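Putative protease (Parabacteroides distasonis ATCC 8503, PDB 3KD4) is a putative exported protease whose activity and substrate are not established, built with a family domain of unknown function near each end of the chain. Local coordinates at residues D277-S282 with A291-V296; V296-A301 with V330-D335; S344-R349 with D353-L358. One frame throughout, in Å; residues are numbered along the deposited sequence.

Contact 1 (D277-S282 with A291-V296)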
ATOM      1  N   ASP A 277     -21.842 -10.806  12.327  1.00 20.68           N
ATOM      2  CA  ASP A 277     -21.840 -12.123  12.992  1.00 21.35           C
ATOM      3  C   ASP A 277     -21.409 -13.253  12.045  1.00 21.73           C
ATOM      4  O   ASP A 277     -20.814 -14.221  12.465  1.00 23.04           O
ATOM      5  CB  ASP A 277     -23.210 -12.439  13.605  1.00 21.03           C
ATOM      6  CG  ASP A 277     -23.498 -11.631  14.857  1.00 21.95           C
ATOM      7  OD1 ASP A 277     -22.625 -10.868  15.365  1.00 19.68           O
ATOM      8  OD2 ASP A 277     -24.648 -11.750  15.340  1.00 24.51           O
ATOM      9  N   THR A 278     -21.719 -13.127  10.766  1.00 22.84           N
ATOM     10  CA  THR A 278     -21.311 -14.099   9.764  1.00 23.50           C
ATOM     11  C   THR A 278     -19.801 -14.018   9.528  1.00 23.67           C
ATOM     12  O   THR A 278     -19.149 -15.036   9.353  1.00 22.60           O
ATOM     13  CB  THR A 278     -22.024 -13.807   8.447  1.00 23.82           C
ATOM     14  OG1 THR A 278     -23.428 -13.923   8.666  1.00 25.87           O
ATOM     15  CG2 THR A 278     -21.615 -14.756   7.348  1.00 24.88           C
ATOM     16  N   VAL A 279     -19.261 -12.793   9.508  1.00 23.94           N
ATOM     17  CA  VAL A 279     -17.814 -12.591   9.412  1.00 23.25           C
ATOM     18  C   VAL A 279     -17.160 -13.349  10.541  1.00 24.38           C
ATOM     19  O   VAL A 279     -16.312 -14.207  10.309  1.00 24.27           O
ATOM     20  CB  VAL A 279     -17.395 -11.087   9.488  1.00 22.75           C
ATOM     21  CG1 VAL A 279     -15.874 -10.972   9.513  1.00 21.31           C
ATOM     22  CG2 VAL A 279     -17.960 -10.322   8.318  1.00 20.51           C
ATOM     23  N   LEU A 280     -17.596 -13.030  11.750  1.00 25.91           N
ATOM     24  CA  LEU A 280     -17.097 -13.646  12.983  1.00 27.25           C
ATOM     25  C   LEU A 280     -17.070 -15.184  12.828  1.00 27.81           C
ATOM     26  O   LEU A 280     -16.007 -15.784  12.898  1.00 28.71           O
ATOM     27  CB  LEU A 280     -17.940 -13.177  14.181  1.00 27.15           C
ATOM     28  CG  LEU A 280     -17.624 -13.726  15.595  1.00 29.38           C
ATOM     29  CD1 LEU A 280     -16.263 -13.230  16.118  1.00 30.55           C
ATOM     30  CD2 LEU A 280     -18.735 -13.373  16.576  1.00 28.30           C
ATOM     31  N   ARG A 281     -18.202 -15.799  12.503  1.00 28.12           N
ATOM     32  CA  ARG A 281     -18.243 -17.264  12.327  1.00 29.07           C
ATOM     33  C   ARG A 281     -17.402 -17.839  11.181  1.00 29.01           C
ATOM     34  O   ARG A 281     -16.955 -18.974  11.276  1.00 28.17           O
ATOM     35  CB  ARG A 281     -19.689 -17.749  12.194  1.00 29.22           C
ATOM     36  CG  ARG A 281     -20.461 -17.647  13.509  1.00 32.25           C
ATOM     37  CD  ARG A 281     -21.879 -18.207  13.398  1.00 34.80           C
ATOM     38  NE  ARG A 281     -22.733 -17.378  12.548  1.00 37.96           N
ATOM     39  CZ  ARG A 281     -23.597 -16.447  12.971  1.00 39.01           C
ATOM     40  NH1 ARG A 281     -23.767 -16.177  14.260  1.00 39.19           N
ATOM     41  NH2 ARG A 281     -24.307 -15.772  12.080  1.00 40.38           N
ATOM     42  N   SER A 282     -17.187 -17.081  10.096  1.00 28.87           N
ATOM     43  CA  SER A 282     -16.509 -17.638   8.920  1.00 28.50           C
ATOM     44  C   SER A 282     -15.003 -17.716   9.038  1.00 28.53           C
ATOM     45  O   SER A 282     -14.375 -18.457   8.284  1.00 29.12           O
ATOM     46  CB  SER A 282     -16.858 -16.855   7.640  1.00 29.45           C
ATOM     47  OG  SER A 282     -16.200 -15.602   7.590  1.00 28.22           O
ATOM     48  N   ALA A 291     -12.113  -4.564  10.401  1.00 17.69           N
ATOM     49  CA  ALA A 291     -12.151  -3.292  11.099  1.00 17.54           C
ATOM     50  C   ALA A 291     -13.479  -3.098  11.839  1.00 16.56           C
ATOM     51  O   ALA A 291     -13.483  -2.642  12.970  1.00 15.62           O
ATOM     52  CB  ALA A 291     -11.930  -2.140  10.113  1.00 18.37           C
ATOM     53  N   GLN A 292     -14.596  -3.423  11.199  1.00 17.11           N
ATOM     54  CA  GLN A 292     -15.923  -3.225  11.818  1.00 16.59           C
ATOM     55  C   GLN A 292     -16.176  -4.234  12.904  1.00 16.79           C
ATOM     56  O   GLN A 292     -16.750  -3.893  13.930  1.00 17.46           O
ATOM     57  CB  GLN A 292     -17.056  -3.264  10.784  1.00 17.01           C
ATOM     58  CG  GLN A 292     -18.461  -3.026  11.356  1.00 17.82           C
ATOM     59  CD  GLN A 292     -18.665  -1.677  12.025  1.00 19.10           C
ATOM     60  OE1 GLN A 292     -17.784  -0.828  12.018  1.00 20.10           O
ATOM     61  NE2 GLN A 292     -19.858  -1.473  12.592  1.00 18.01           N
ATOM     62  N   LEU A 293     -15.731  -5.474  12.700  1.00 16.89           N
ATOM     63  CA  LEU A 293     -15.869  -6.503  13.737  1.00 16.35           C
ATOM     64  C   LEU A 293     -15.145  -6.097  15.045  1.00 16.13           C
ATOM     65  O   LEU A 293     -15.695  -6.161  16.163  1.00 15.85           O
ATOM     66  CB  LEU A 293     -15.328  -7.841  13.218  1.00 16.70           C
ATOM     67  CG  LEU A 293     -15.385  -8.974  14.246  1.00 16.61           C
ATOM     68  CD1 LEU A 293     -16.845  -9.144  14.744  1.00 14.47           C
ATOM     69  CD2 LEU A 293     -14.803 -10.317  13.701  1.00 16.30           C
ATOM     70  N   LEU A 294     -13.911  -5.656  14.892  1.00 16.09           N
ATOM     71  CA  LEU A 294     -13.105  -5.206  16.018  1.00 16.34           C
ATOM     72  C   LEU A 294     -13.787  -3.997  16.698  1.00 16.81           C
ATOM     73  O   LEU A 294     -13.947  -3.954  17.903  1.00 16.21           O
ATOM     74  CB  LEU A 294     -11.718  -4.847  15.472  1.00 16.46           C
ATOM     75  CG  LEU A 294     -10.619  -4.291  16.372  1.00 18.48           C
ATOM     76  CD1 LEU A 294     -10.282  -5.258  17.527  1.00 17.41           C
ATOM     77  CD2 LEU A 294      -9.381  -3.934  15.511  1.00 18.79           C
ATOM     78  N   ASN A 295     -14.196  -3.012  15.897  1.00 17.75           N
ATOM     79  CA  ASN A 295     -14.928  -1.855  16.418  1.00 18.32           C
ATOM     80  C   ASN A 295     -16.200  -2.248  17.206  1.00 18.33           C
ATOM     81  O   ASN A 295     -16.419  -1.764  18.331  1.00 19.44           O
ATOM     82  CB  ASN A 295     -15.273  -0.930  15.237  1.00 19.23           C
ATOM     83  CG  ASN A 295     -15.988   0.324  15.668  1.00 19.18           C
ATOM     84  OD1 ASN A 295     -15.534   1.042  16.556  1.00 21.17           O
ATOM     85  ND2 ASN A 295     -17.132   0.574  15.057  1.00 19.56           N
ATOM     86  N   VAL A 296     -17.014  -3.129  16.640  1.00 17.38           N
ATOM     87  CA  VAL A 296     -18.245  -3.583  17.309  1.00 18.28           C
ATOM     88  C   VAL A 296     -17.910  -4.278  18.637  1.00 18.02           C
ATOM     89  O   VAL A 296     -18.530  -4.025  19.663  1.00 17.33           O
ATOM     90  CB  VAL A 296     -19.034  -4.548  16.421  1.00 18.59           C
ATOM     91  CG1 VAL A 296     -20.096  -5.313  17.230  1.00 17.83           C
ATOM     92  CG2 VAL A 296     -19.661  -3.777  15.223  1.00 19.67           C
TER

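Contact 2 (V296-A301 with V330-D335)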
ATOM      1  N   VAL A 296     -17.014  -3.129  16.640  1.00 17.38           N
ATOM      2  CA  VAL A 296     -18.245  -3.583  17.309  1.00 18.28           C
ATOM      3  C   VAL A 296     -17.910  -4.278  18.637  1.00 18.02           C
ATOM      4  O   VAL A 296     -18.530  -4.025  19.663  1.00 17.33           O
ATOM      5  CB  VAL A 296     -19.034  -4.548  16.421  1.00 18.59           C
ATOM      6  CG1 VAL A 296     -20.096  -5.313  17.230  1.00 17.83           C
ATOM      7  CG2 VAL A 296     -19.661  -3.777  15.223  1.00 19.67           C
HETATM    8  N   MSE A 297     -16.891  -5.117  18.619  1.00 18.41           N
HETATM    9  CA  MSE A 297     -16.549  -5.897  19.809  1.00 18.53           C
HETATM   10  C   MSE A 297     -15.918  -5.000  20.870  1.00 19.16           C
HETATM   11  O   MSE A 297     -16.284  -5.077  22.053  1.00 19.41           O
HETATM   12  CB  MSE A 297     -15.636  -7.053  19.428  1.00 18.03           C
HETATM   13  CG  MSE A 297     -16.346  -8.084  18.617  1.00 18.64           C
HETATM   14 SE   MSE A 297     -15.285  -9.710  18.253  0.75 16.20          SE
HETATM   15  CE  MSE A 297     -15.574 -10.535  20.011  1.00 16.86           C
ATOM     16  N   LEU A 298     -14.972  -4.146  20.472  1.00 18.94           N
ATOM     17  CA  LEU A 298     -14.403  -3.180  21.436  1.00 19.77           C
ATOM     18  C   LEU A 298     -15.483  -2.332  22.109  1.00 19.98           C
ATOM     19  O   LEU A 298     -15.533  -2.248  23.336  1.00 19.97           O
ATOM     20  CB  LEU A 298     -13.367  -2.270  20.790  1.00 19.93           C
ATOM     21  CG  LEU A 298     -12.090  -2.973  20.324  1.00 21.22           C
ATOM     22  CD1 LEU A 298     -11.261  -2.010  19.447  1.00 19.56           C
ATOM     23  CD2 LEU A 298     -11.286  -3.484  21.514  1.00 20.89           C
ATOM     24  N   ASN A 299     -16.370  -1.731  21.316  1.00 20.68           N
ATOM     25  CA  ASN A 299     -17.456  -0.936  21.896  1.00 21.65           C
ATOM     26  C   ASN A 299     -18.343  -1.747  22.827  1.00 22.13           C
ATOM     27  O   ASN A 299     -18.720  -1.255  23.892  1.00 22.83           O
ATOM     28  CB  ASN A 299     -18.283  -0.254  20.827  1.00 21.22           C
ATOM     29  CG  ASN A 299     -17.597   0.993  20.288  1.00 22.34           C
ATOM     30  OD1 ASN A 299     -17.439   1.966  21.004  1.00 19.91           O
ATOM     31  ND2 ASN A 299     -17.166   0.948  19.036  1.00 19.09           N
ATOM     32  N   ALA A 300     -18.651  -2.984  22.445  1.00 21.97           N
ATOM     33  CA  ALA A 300     -19.527  -3.821  23.262  1.00 22.29           C
ATOM     34  C   ALA A 300     -18.846  -4.126  24.579  1.00 22.75           C
ATOM     35  O   ALA A 300     -19.522  -4.314  25.590  1.00 24.32           O
ATOM     36  CB  ALA A 300     -19.920  -5.113  22.511  1.00 21.09           C
ATOM     37  N   ALA A 301     -17.512  -4.165  24.566  1.00 23.06           N
ATOM     38  CA  ALA A 301     -16.710  -4.416  25.747  1.00 23.00           C
ATOM     39  C   ALA A 301     -16.446  -3.196  26.631  1.00 23.96           C
ATOM     40  O   ALA A 301     -15.739  -3.325  27.625  1.00 25.13           O
ATOM     41  CB  ALA A 301     -15.379  -5.059  25.352  1.00 21.91           C
ATOM     42  N   VAL A 330      -8.635   1.124  13.459  1.00 16.82           N
ATOM     43  CA  VAL A 330      -9.598   1.326  14.504  1.00 16.66           C
ATOM     44  C   VAL A 330      -8.910   2.131  15.601  1.00 17.79           C
ATOM     45  O   VAL A 330      -7.770   1.847  15.980  1.00 17.32           O
ATOM     46  CB  VAL A 330     -10.122  -0.017  15.023  1.00 16.98           C
ATOM     47  CG1 VAL A 330     -11.077   0.156  16.237  1.00 14.54           C
ATOM     48  CG2 VAL A 330     -10.823  -0.772  13.880  1.00 16.55           C
ATOM     49  N   LYS A 331      -9.608   3.149  16.083  1.00 17.54           N
ATOM     50  CA  LYS A 331      -9.192   3.938  17.225  1.00 18.92           C
ATOM     51  C   LYS A 331      -9.896   3.359  18.462  1.00 19.25           C
ATOM     52  O   LYS A 331     -11.109   3.154  18.427  1.00 20.36           O
ATOM     53  CB  LYS A 331      -9.653   5.386  16.973  1.00 19.90           C
ATOM     54  CG  LYS A 331      -9.668   6.322  18.125  1.00 23.76           C
ATOM     55  CD  LYS A 331      -9.992   7.759  17.644  1.00 29.12           C
ATOM     56  CE  LYS A 331     -11.454   8.017  17.271  1.00 31.80           C
ATOM     57  NZ  LYS A 331     -12.289   8.543  18.389  1.00 32.32           N
ATOM     58  N   ALA A 332      -9.142   3.105  19.539  1.00 18.69           N
ATOM     59  CA  ALA A 332      -9.705   2.641  20.823  1.00 18.01           C
ATOM     60  C   ALA A 332      -9.271   3.586  21.938  1.00 17.09           C
ATOM     61  O   ALA A 332      -8.093   3.880  22.086  1.00 15.15           O
ATOM     62  CB  ALA A 332      -9.262   1.232  21.148  1.00 16.82           C
ATOM     63  N   THR A 333     -10.228   4.071  22.713  1.00 17.89           N
ATOM     64  CA  THR A 333      -9.908   4.974  23.824  1.00 19.54           C
ATOM     65  C   THR A 333      -9.791   4.152  25.102  1.00 20.03           C
ATOM     66  O   THR A 333     -10.777   3.576  25.543  1.00 20.58           O
ATOM     67  CB  THR A 333     -10.977   6.025  23.995  1.00 19.95           C
ATOM     68  OG1 THR A 333     -11.153   6.679  22.740  1.00 22.88           O
ATOM     69  CG2 THR A 333     -10.578   7.059  25.076  1.00 20.88           C
ATOM     70  N   VAL A 334      -8.582   4.077  25.647  1.00 20.64           N
ATOM     71  CA  VAL A 334      -8.265   3.227  26.787  1.00 22.00           C
ATOM     72  C   VAL A 334      -7.847   4.143  27.946  1.00 22.88           C
ATOM     73  O   VAL A 334      -6.809   4.819  27.860  1.00 23.38           O
ATOM     74  CB  VAL A 334      -7.137   2.251  26.413  1.00 22.38           C
ATOM     75  CG1 VAL A 334      -6.619   1.481  27.637  1.00 22.55           C
ATOM     76  CG2 VAL A 334      -7.602   1.299  25.254  1.00 23.20           C
ATOM     77  N   ASP A 335      -8.666   4.212  28.997  1.00 23.27           N
ATOM     78  CA  ASP A 335      -8.390   5.138  30.121  1.00 24.05           C
ATOM     79  C   ASP A 335      -8.107   6.568  29.601  1.00 23.77           C
ATOM     80  O   ASP A 335      -7.112   7.196  29.956  1.00 24.14           O
ATOM     81  CB  ASP A 335      -7.208   4.643  30.965  1.00 23.71           C
ATOM     82  CG  ASP A 335      -7.348   3.207  31.384  1.00 26.18           C
ATOM     83  OD1 ASP A 335      -8.479   2.783  31.753  1.00 31.05           O
ATOM     84  OD2 ASP A 335      -6.316   2.491  31.368  1.00 28.43           O
TER

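Contact 3 (S344-R349 with D353-L358)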
ATOM      1  N   SER A 344      -0.194  -2.210  10.156  1.00 24.39           N
ATOM      2  CA  SER A 344       1.013  -1.467  10.423  1.00 25.13           C
ATOM      3  C   SER A 344       0.697  -0.210  11.245  1.00 23.93           C
ATOM      4  O   SER A 344      -0.329   0.427  11.031  1.00 24.11           O
ATOM      5  CB  SER A 344       1.647  -1.065   9.093  1.00 25.52           C
ATOM      6  OG  SER A 344       2.769  -0.249   9.358  1.00 29.82           O
ATOM      7  N   PRO A 345       1.582   0.174  12.172  1.00 23.22           N
ATOM      8  CA  PRO A 345       1.200   1.295  13.061  1.00 22.25           C
ATOM      9  C   PRO A 345       0.957   2.590  12.309  1.00 20.73           C
ATOM     10  O   PRO A 345       1.791   2.976  11.475  1.00 19.06           O
ATOM     11  CB  PRO A 345       2.416   1.457  13.975  1.00 22.89           C
ATOM     12  CG  PRO A 345       3.057   0.100  13.990  1.00 23.19           C
ATOM     13  CD  PRO A 345       2.820  -0.490  12.624  1.00 23.61           C
ATOM     14  N   LEU A 346      -0.157   3.267  12.613  1.00 19.17           N
ATOM     15  CA  LEU A 346      -0.429   4.555  11.962  1.00 18.94           C
ATOM     16  C   LEU A 346       0.660   5.567  12.239  1.00 17.79           C
ATOM     17  O   LEU A 346       0.934   6.414  11.400  1.00 18.36           O
ATOM     18  CB  LEU A 346      -1.776   5.148  12.392  1.00 18.55           C
ATOM     19  CG  LEU A 346      -3.043   4.488  11.889  1.00 20.63           C
ATOM     20  CD1 LEU A 346      -4.249   5.291  12.422  1.00 20.70           C
ATOM     21  CD2 LEU A 346      -3.092   4.425  10.373  1.00 19.98           C
ATOM     22  N   THR A 347       1.309   5.450  13.390  1.00 17.01           N
ATOM     23  CA  THR A 347       2.378   6.372  13.773  1.00 17.13           C
ATOM     24  C   THR A 347       3.701   6.148  12.997  1.00 17.65           C
ATOM     25  O   THR A 347       4.643   6.940  13.132  1.00 18.24           O
ATOM     26  CB  THR A 347       2.616   6.304  15.291  1.00 17.61           C
ATOM     27  OG1 THR A 347       2.926   4.945  15.663  1.00 18.95           O
ATOM     28  CG2 THR A 347       1.353   6.794  16.055  1.00 16.62           C
ATOM     29  N   ASN A 348       3.778   5.105  12.165  1.00 17.61           N
ATOM     30  CA  ASN A 348       4.946   4.947  11.288  1.00 18.14           C
ATOM     31  C   ASN A 348       4.992   6.026  10.232  1.00 18.93           C
ATOM     32  O   ASN A 348       6.022   6.645  10.000  1.00 18.91           O
ATOM     33  CB  ASN A 348       5.004   3.561  10.629  1.00 17.89           C
ATOM     34  CG  ASN A 348       5.443   2.486  11.574  1.00 17.67           C
ATOM     35  OD1 ASN A 348       5.568   2.697  12.781  1.00 19.53           O
ATOM     36  ND2 ASN A 348       5.707   1.320  11.028  1.00 15.61           N
ATOM     37  N   ARG A 349       3.870   6.262   9.569  1.00 20.71           N
ATOM     38  CA  ARG A 349       3.824   7.297   8.541  1.00 21.00           C
ATOM     39  C   ARG A 349       3.315   8.623   9.096  1.00 22.04           C
ATOM     40  O   ARG A 349       3.523   9.681   8.509  1.00 23.19           O
ATOM     41  CB  ARG A 349       2.977   6.819   7.359  1.00 21.20           C
ATOM     42  CG  ARG A 349       3.548   5.575   6.621  1.00 20.94           C
ATOM     43  CD  ARG A 349       2.583   5.072   5.551  1.00 20.31           C
ATOM     44  NE  ARG A 349       2.199   6.158   4.659  1.00 21.22           N
ATOM     45  CZ  ARG A 349       2.980   6.665   3.704  1.00 21.29           C
ATOM     46  NH1 ARG A 349       4.191   6.162   3.470  1.00 21.73           N
ATOM     47  NH2 ARG A 349       2.557   7.683   2.961  1.00 19.34           N
ATOM     48  N   ASP A 353       0.078  10.959   5.902  1.00 19.77           N
ATOM     49  CA  ASP A 353      -1.256  10.587   5.466  1.00 19.89           C
ATOM     50  C   ASP A 353      -2.307  11.374   6.244  1.00 19.31           C
ATOM     51  O   ASP A 353      -2.020  11.936   7.275  1.00 18.89           O
ATOM     52  CB  ASP A 353      -1.489   9.100   5.724  1.00 19.72           C
ATOM     53  CG  ASP A 353      -0.544   8.204   4.910  1.00 21.12           C
ATOM     54  OD1 ASP A 353      -0.028   8.639   3.856  1.00 21.38           O
ATOM     55  OD2 ASP A 353      -0.307   7.072   5.357  1.00 19.03           O
ATOM     56  N   LYS A 354      -3.515  11.382   5.714  1.00 19.22           N
ATOM     57  CA  LYS A 354      -4.652  12.044   6.338  0.50 18.80           C
ATOM     58  C   LYS A 354      -5.548  10.955   6.891  1.00 18.42           C
ATOM     59  O   LYS A 354      -5.950  10.042   6.168  1.00 19.11           O
ATOM     60  CB  LYS A 354      -5.385  12.908   5.313  0.50 19.21           C
ATOM     61  CG  LYS A 354      -4.867  14.333   5.243  0.50 19.37           C
ATOM     62  CD  LYS A 354      -5.415  15.101   4.031  0.50 20.44           C
ATOM     63  CE  LYS A 354      -4.734  16.471   3.895  0.50 19.80           C
ATOM     64  NZ  LYS A 354      -5.577  17.386   3.082  0.50 20.21           N
ATOM     65  N   VAL A 355      -5.844  11.039   8.172  1.00 16.75           N
ATOM     66  CA  VAL A 355      -6.624  10.018   8.856  1.00 16.17           C
ATOM     67  C   VAL A 355      -7.926  10.654   9.297  1.00 15.55           C
ATOM     68  O   VAL A 355      -7.920  11.719   9.924  1.00 16.46           O
ATOM     69  CB  VAL A 355      -5.832   9.452  10.027  1.00 15.94           C
ATOM     70  CG1 VAL A 355      -6.655   8.445  10.853  1.00 13.96           C
ATOM     71  CG2 VAL A 355      -4.531   8.856   9.494  1.00 15.22           C
ATOM     72  N   VAL A 356      -9.041  10.039   8.920  1.00 15.73           N
ATOM     73  CA  VAL A 356     -10.362  10.590   9.258  1.00 15.50           C
ATOM     74  C   VAL A 356     -11.254   9.510   9.811  1.00 16.48           C
ATOM     75  O   VAL A 356     -11.376   8.427   9.187  1.00 17.58           O
ATOM     76  CB  VAL A 356     -11.027  11.209   8.019  1.00 15.49           C
ATOM     77  CG1 VAL A 356     -12.322  11.916   8.426  1.00 15.12           C
ATOM     78  CG2 VAL A 356     -10.079  12.156   7.290  1.00 14.11           C
ATOM     79  N   SER A 357     -11.882   9.748  10.967  1.00 15.64           N
ATOM     80  CA  SER A 357     -12.859   8.804  11.498  1.00 15.93           C
ATOM     81  C   SER A 357     -14.116   8.744  10.582  1.00 16.32           C
ATOM     82  O   SER A 357     -14.382   9.675   9.832  1.00 16.13           O
ATOM     83  CB  SER A 357     -13.285   9.222  12.902  1.00 16.20           C
ATOM     84  OG  SER A 357     -14.118  10.357  12.853  1.00 16.89           O
ATOM     85  N   LEU A 358     -14.866   7.654  10.634  1.00 16.12           N
ATOM     86  CA  LEU A 358     -16.121   7.533   9.860  1.00 16.97           C
ATOM     87  C   LEU A 358     -17.217   8.522  10.260  1.00 17.34           C
ATOM     88  O   LEU A 358     -18.116   8.812   9.463  1.00 18.10           O
ATOM     89  CB  LEU A 358     -16.682   6.107   9.895  1.00 17.22           C
ATOM     90  CG  LEU A 358     -15.824   4.979   9.291  1.00 16.66           C
ATOM     91  CD1 LEU A 358     -16.661   3.750   8.897  1.00 17.18           C
ATOM     92  CD2 LEU A 358     -14.968   5.414   8.129  1.00 14.81           C
TER

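Contact 1 (D277-S282 with A291-V296)
With CG of both Leu-280 (chi1 178°) and Leu-293 (chi1 178°) turned opposite the main-chain nitrogen, each leucine extends alongside its own carbonyl carbon, and the two side chains cross at about a right angle. The touching is done by one methyl of Leu-293: CD2 lies 4.1 Å from CD1 of Leu-280 and just as far, 4.1 Å, from the CA of that residue. Leu-293 therefore rests on the backbone of helix 276-282 as well as on a side chain. The same CD2 reaches CG1 of Val-279 at 4.4 Å, a looser approach. Val-279 and Leu-280 are neighbours on one turn, so the methyl sits against both, and the spacing of 7.3 Å between the CA atoms of Leu-280 and Leu-293 places the two helices close together. This is helix-on-helix packing within the middle part of the chain, whose helices and antiparallel sheet are consistent with a transglutaminase-like fold. A leucine suits position 293 because its branched end also touches Ile-276, Leu-259 and Ser-230, whereas the beta-branched Val-279 offers a short, stiff surface near the backbone. On the polar flank of helix 276-282, Asp-277 bonds to the hydroxyl of Ser-230 and the amide nitrogen of Glu-229, and Arg-281 forms a salt bridge with the carboxylate of Glu-229, tying this helix to helix 228-238.

Contact 2 (V296-A301 with V330-D335)
Between segments 296-301 and 330-335 the nearest CA atoms are those of Leu-298 and Ala-332, 7.5 Å apart, a separation bridged entirely by apolar side chains. Leu-298 directs its CB toward the strand, and its CG lies opposite the carbonyl carbon (chi1 -66°), which carries the branched end down to the sheet. There CD1 makes both approaches: 3.9 Å to CG1 of Val-330 and 4.2 Å to CB of Ala-332. The Leu-298 and Val-330 side chains meet at a slant, one methyl against another. Val-330 and Ala-332 are two residues apart in an extended strand, so they share one face of the sheet, and the leucine methyl spans them. Their types fit the job: Val-330 is beta-branched, as suits a strand, and offers a methyl to the helix, while the small Ala-332 lets the leucine come down close to the strand. Lys-331, between them, points its CB away from the helix, as the alternation of a strand requires. All three touching residues are buried, and the contact is the helix-on-sheet packing of an alpha+beta core. Leu-298 also meets Ser-305 and Leu-341, from the two strands that flank 327-334 in the antiparallel sheet, while its neighbour Met-297, present as selenomethionine, turns to Ile-251 and Ile-255 of helix 244-258 and to Ala-234 of helix 228-238.

Contact 3 (S344-R349 with D353-L358)
The guanidinium of Arg-349 meets the carboxylate of Asp-353 edge-on, with CG of Asp-353 lying in the guanidinium plane and the two flat groups turned 29° from one another. It is a side-on bidentate salt bridge, here joining a short, weakly bonded helical turn to strand 353-357 in the antiparallel sheet of the middle part of the chain. NE donates a hydrogen bond to OD2 at 2.8 Å, and NH2 one to OD1 at 2.9 Å. Each bond is nearly straight, with an N-H...O angle of 166°, and each carboxylate oxygen is met on its syn side. The oxygens stay close to the guanidinium plane, but both nitrogens stand somewhat out of the carboxylate plane; the twist thus falls on the acceptor. Two bonds to two different oxygens resist rotation of either group. The arginine chain bends at chi3 (53°), which folds NE and NH2 back to an aspartate only four residues on, with the CA atoms of Arg-349 and Asp-353 6.8 Å apart. An arginine fits because its remaining nitrogen, NH1, forms a salt bridge with Glu-418, within the C-terminal DUF3858 region, so the one cation connects two parts of the chain. With an alanine in place of Arg-349, the buried carboxylate of Asp-353 would probably lose its counter-charge, and Glu-418 a partner. The short aspartate, in turn, holds its charge close to the strand. Beside the salt bridge is an apolar contact: Leu-346, whose side chain also touches Val-310 of the adjacent strand 305-312, places its CD1 4.3 Å from CG1 of Val-355.

Overall arrangement
The contacts follow one another along the chain, all within the middle part that lies between the N- and C-terminal beta-rich regions. Contacts 1 and 2 have centres about 14 Å apart, their segments overlap at Val-296, and they use successive parts of helix 287-300, its middle on helix 276-282 and its C-terminal end on strand 327-334. They also touch: CG2 of Val-330 packs on CD2 of Leu-294. Contact 3, its centre about 17 Å from that of contact 2 and 21 Å from that of contact 1, touches neither, yet its strand 353-357 belongs to the same antiparallel sheet as 327-334. Together they join helices to sheet and, through Arg-349, sheet to the C-terminal region.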